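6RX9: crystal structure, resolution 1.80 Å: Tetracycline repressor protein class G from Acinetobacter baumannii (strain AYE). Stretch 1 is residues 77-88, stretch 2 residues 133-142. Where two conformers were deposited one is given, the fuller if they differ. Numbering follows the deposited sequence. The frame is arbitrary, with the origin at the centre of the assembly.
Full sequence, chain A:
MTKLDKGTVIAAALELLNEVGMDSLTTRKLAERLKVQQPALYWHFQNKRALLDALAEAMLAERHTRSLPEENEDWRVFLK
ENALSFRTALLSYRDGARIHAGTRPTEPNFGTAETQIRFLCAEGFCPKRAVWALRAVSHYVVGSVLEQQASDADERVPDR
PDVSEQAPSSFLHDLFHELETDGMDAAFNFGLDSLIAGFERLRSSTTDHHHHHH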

# COMPACT_ATOMS: atom_id res chain seq x y z
N VAL A 77 -5.78 -22.09 -2.55
CA VAL A 77 -4.81 -22.08 -3.68
C VAL A 77 -5.14 -20.90 -4.61
O VAL A 77 -4.20 -20.22 -5.05
N PHE A 78 -6.44 -20.66 -4.87
CA PHE A 78 -6.92 -19.55 -5.73
C PHE A 78 -6.43 -18.20 -5.19
O PHE A 78 -5.85 -17.43 -5.97
N LEU A 79 -6.67 -17.93 -3.90
CA LEU A 79 -6.32 -16.63 -3.26
C LEU A 79 -4.80 -16.45 -3.24
O LEU A 79 -4.34 -15.33 -3.53
N LYS A 80 -4.04 -17.51 -2.93
CA LYS A 80 -2.55 -17.46 -2.85
C LYS A 80 -1.98 -17.19 -4.24
O LYS A 80 -1.17 -16.25 -4.37
N GLU A 81 -2.37 -17.98 -5.25
CA GLU A 81 -1.83 -17.86 -6.63
C GLU A 81 -2.21 -16.49 -7.21
O GLU A 81 -1.37 -15.90 -7.92
N ASN A 82 -3.41 -15.99 -6.90
CA ASN A 82 -3.88 -14.64 -7.32
C ASN A 82 -2.97 -13.57 -6.69
O ASN A 82 -2.51 -12.67 -7.41
N ALA A 83 -2.70 -13.69 -5.38
CA ALA A 83 -1.84 -12.74 -4.63
C ALA A 83 -0.43 -12.73 -5.22
O ALA A 83 0.11 -11.62 -5.45
N LEU A 84 0.14 -13.91 -5.50
CA LEU A 84 1.54 -14.06 -6.00
C LEU A 84 1.67 -13.43 -7.39
O LEU A 84 2.71 -12.80 -7.67
N SER A 85 0.65 -13.60 -8.24
CA SER A 85 0.58 -13.05 -9.62
C SER A 85 0.51 -11.52 -9.57
O SER A 85 1.18 -10.87 -10.39
N PHE A 86 -0.28 -10.97 -8.64
CA PHE A 86 -0.42 -9.50 -8.41
C PHE A 86 0.93 -8.93 -7.96
O PHE A 86 1.36 -7.90 -8.50
N ARG A 87 1.61 -9.61 -7.03
CA ARG A 87 2.94 -9.19 -6.52
C ARG A 87 3.95 -9.18 -7.68
O ARG A 87 4.68 -8.17 -7.82
N THR A 88 4.00 -10.25 -8.47
CA THR A 88 4.92 -10.40 -9.63
C THR A 88 4.67 -9.25 -10.62
O THR A 88 5.67 -8.66 -11.08
N ALA A 133 -12.35 -10.21 1.88
CA ALA A 133 -11.18 -11.12 1.77
C ALA A 133 -10.38 -10.78 0.50
O ALA A 133 -9.15 -10.62 0.61
N LEU A 134 -11.05 -10.67 -0.65
CA LEU A 134 -10.40 -10.32 -1.94
C LEU A 134 -9.69 -8.97 -1.80
O LEU A 134 -8.53 -8.86 -2.24
N ARG A 135 -10.36 -7.98 -1.20
CA ARG A 135 -9.82 -6.60 -1.03
C ARG A 135 -8.64 -6.62 -0.05
O ARG A 135 -7.63 -5.97 -0.35
N ALA A 136 -8.76 -7.37 1.06
CA ALA A 136 -7.73 -7.49 2.11
C ALA A 136 -6.43 -8.04 1.51
O ALA A 136 -5.35 -7.50 1.83
N VAL A 137 -6.52 -9.07 0.66
CA VAL A 137 -5.35 -9.68 -0.04
C VAL A 137 -4.66 -8.59 -0.88
O VAL A 137 -3.43 -8.44 -0.78
N SER A 138 -5.44 -7.84 -1.67
CA SER A 138 -4.94 -6.74 -2.55
C SER A 138 -4.24 -5.67 -1.71
O SER A 138 -3.15 -5.23 -2.12
N HIS A 139 -4.83 -5.28 -0.57
CA HIS A 139 -4.27 -4.26 0.36
C HIS A 139 -2.88 -4.71 0.83
O HIS A 139 -1.94 -3.89 0.76
N TYR A 140 -2.77 -5.96 1.27
CA TYR A 140 -1.51 -6.56 1.79
C TYR A 140 -0.43 -6.52 0.70
O TYR A 140 0.70 -6.08 0.99
N VAL A 141 -0.76 -6.95 -0.52
CA VAL A 141 0.22 -7.05 -1.65
C VAL A 141 0.75 -5.64 -1.97
O VAL A 141 1.97 -5.48 -2.08
N VAL A 142 -0.14 -4.66 -2.12
CA VAL A 142 0.24 -3.26 -2.46
C VAL A 142 1.19 -2.73 -1.37
O VAL A 142 2.26 -2.23 -1.74

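The two stretches form an apolar helix-helix contact, running in broadly the same direction with their axes inclined by 34°, in which no direct hydrogen bond crosses and a single water supplies the polar link. The axes approach to 9.8 Å and the contact buries 447 Å², both sides summed. The backbones draw together along the chain: the CA-CA distance is 7.6 Å for L79 and L134, 6.5 Å for A83 and V137, and 6.0 Å for R87 and V141. L79, A83 and F86 direct their CA-to-CB bonds toward the second helix, and V137 and V141 point back toward the first.

At the wider end, two leucines fill the gap. L79 and L134, both with chi1 m and chi2 t, meet at their CD2 atoms, 3.8 Å apart; L134 leaves its helix sideways, but its end comes nearer. F78 (chi1 t) adds a looser contact, its CE2 lying 4.4 Å from L134 CD2. In the middle, the small A83 side chain packs against valine methyls, with A83 CB 3.6 Å from V137 CG1 and 4.1 Å from V141 CG2. Both valines adopt the t rotamer.

F86, chi1 t, covers the far end. Its CD2 approaches V141 CG1 to 3.5 Å and its CZ lies 3.8 Å from V142 CG2, while the backbone O of S138 sits at the ring edge, 3.8 Å from F86 CE2. R87 contributes through its base: its N is 3.7 Å from V141 CG1, and the extended side chain leads away to polar partners elsewhere in the structure.

Near the leucine end, water 1 donates to L134 O at 2.7 Å and, weakly, to N82 OD1 at 3.4 Å, bridging the helices where N82 itself makes no direct contact.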

# COMPACT_ATOMS: atom_id res chain seq x y z
CB VAL A 77 -4.79 -23.42 -4.43
CG1 VAL A 77 -3.97 -23.35 -5.71
CG2 VAL A 77 -4.28 -24.55 -3.53
CB PHE A 78 -8.45 -19.54 -5.84
CG PHE A 78 -8.98 -18.30 -6.52
CD1 PHE A 78 -8.69 -18.04 -7.85
CD2 PHE A 78 -9.74 -17.37 -5.82
CE1 PHE A 78 -9.16 -16.90 -8.47
CE2 PHE A 78 -10.21 -16.22 -6.44
CZ PHE A 78 -9.92 -15.99 -7.77
CB LEU A 79 -6.90 -16.55 -1.85
CG LEU A 79 -8.42 -16.37 -1.77
CD1 LEU A 79 -8.87 -16.22 -0.33
CD2 LEU A 79 -8.87 -15.17 -2.59
CB LYS A 80 -1.96 -18.74 -2.26
CG LYS A 80 -0.43 -18.77 -2.25
CD LYS A 80 0.18 -19.58 -1.13
CE LYS A 80 1.66 -19.32 -0.98
NZ LYS A 80 2.24 -20.08 0.16
CB GLU A 81 -2.32 -19.01 -7.51
CG GLU A 81 -1.68 -20.35 -7.16
CD GLU A 81 -0.17 -20.41 -7.29
OE1 GLU A 81 0.43 -21.31 -6.68
OE2 GLU A 81 0.41 -19.56 -8.00
CB ASN A 82 -5.35 -14.40 -6.96
CG ASN A 82 -5.87 -13.08 -7.47
OD1 ASN A 82 -5.88 -12.09 -6.74
ND2 ASN A 82 -6.30 -13.04 -8.72
CB ALA A 83 -1.83 -13.09 -3.16
CB LEU A 84 1.92 -15.55 -6.01
CG LEU A 84 2.17 -16.16 -4.63
CD1 LEU A 84 2.12 -17.68 -4.70
CD2 LEU A 84 3.50 -15.70 -4.06
CB SER A 85 -0.59 -13.63 -10.38
OG SER A 85 -1.82 -13.11 -9.90
CB PHE A 86 -1.55 -9.22 -7.42
CG PHE A 86 -1.89 -7.76 -7.20
CD1 PHE A 86 -1.75 -6.82 -8.22
CD2 PHE A 86 -2.40 -7.33 -5.99
CE1 PHE A 86 -2.09 -5.49 -8.01
CE2 PHE A 86 -2.73 -6.00 -5.78
CZ PHE A 86 -2.57 -5.08 -6.79
CB ARG A 87 3.42 -10.10 -5.39
CG ARG A 87 4.81 -9.75 -4.88
CD ARG A 87 5.24 -10.65 -3.75
NE ARG A 87 6.52 -10.25 -3.19
CZ ARG A 87 7.62 -11.00 -3.17
NH1 ARG A 87 7.62 -12.23 -3.67
NH2 ARG A 87 8.73 -10.53 -2.62
CB THR A 88 4.75 -11.77 -10.30
OG1 THR A 88 4.90 -12.76 -9.29
CG2 THR A 88 5.75 -12.01 -11.42
CB ALA A 133 -11.64 -12.56 1.75
CB LEU A 134 -11.46 -10.30 -3.05
CG LEU A 134 -11.99 -11.67 -3.46
CD1 LEU A 134 -13.25 -11.53 -4.31
CD2 LEU A 134 -10.94 -12.47 -4.21
CB ARG A 135 -10.95 -5.65 -0.61
CG ARG A 135 -11.87 -5.28 -1.76
CD ARG A 135 -13.01 -4.34 -1.38
NE ARG A 135 -13.92 -4.14 -2.50
CZ ARG A 135 -15.07 -3.46 -2.45
NH1 ARG A 135 -15.46 -2.90 -1.31
NH2 ARG A 135 -15.82 -3.34 -3.53
CB ALA A 136 -8.22 -8.35 3.24
CB VAL A 137 -5.76 -10.90 -0.88
CG1 VAL A 137 -4.64 -11.35 -1.81
CG2 VAL A 137 -6.21 -12.06 -0.00
CB SER A 138 -6.05 -6.15 -3.37
OG SER A 138 -6.42 -7.03 -4.42
CB HIS A 139 -5.20 -4.00 1.55
CG HIS A 139 -6.55 -3.47 1.20
ND1 HIS A 139 -6.82 -2.85 -0.01
CD2 HIS A 139 -7.70 -3.43 1.91
CE1 HIS A 139 -8.08 -2.47 -0.03
NE2 HIS A 139 -8.64 -2.81 1.13
CB TYR A 140 -1.74 -7.99 2.31
CG TYR A 140 -0.45 -8.70 2.64
CD1 TYR A 140 0.30 -8.34 3.75
CD2 TYR A 140 0.05 -9.70 1.82
CE1 TYR A 140 1.49 -8.97 4.05
CE2 TYR A 140 1.24 -10.34 2.10
CZ TYR A 140 1.97 -9.97 3.22
OH TYR A 140 3.15 -10.59 3.51
CB VAL A 141 -0.39 -7.72 -2.89
CG1 VAL A 141 0.51 -7.58 -4.10
CG2 VAL A 141 -0.70 -9.19 -2.63
CB VAL A 142 -0.99 -2.36 -2.64
CG1 VAL A 142 -0.62 -0.88 -2.66
CG2 VAL A 142 -1.77 -2.74 -3.89
O HOH W 1 -7.47 -10.49 -4.15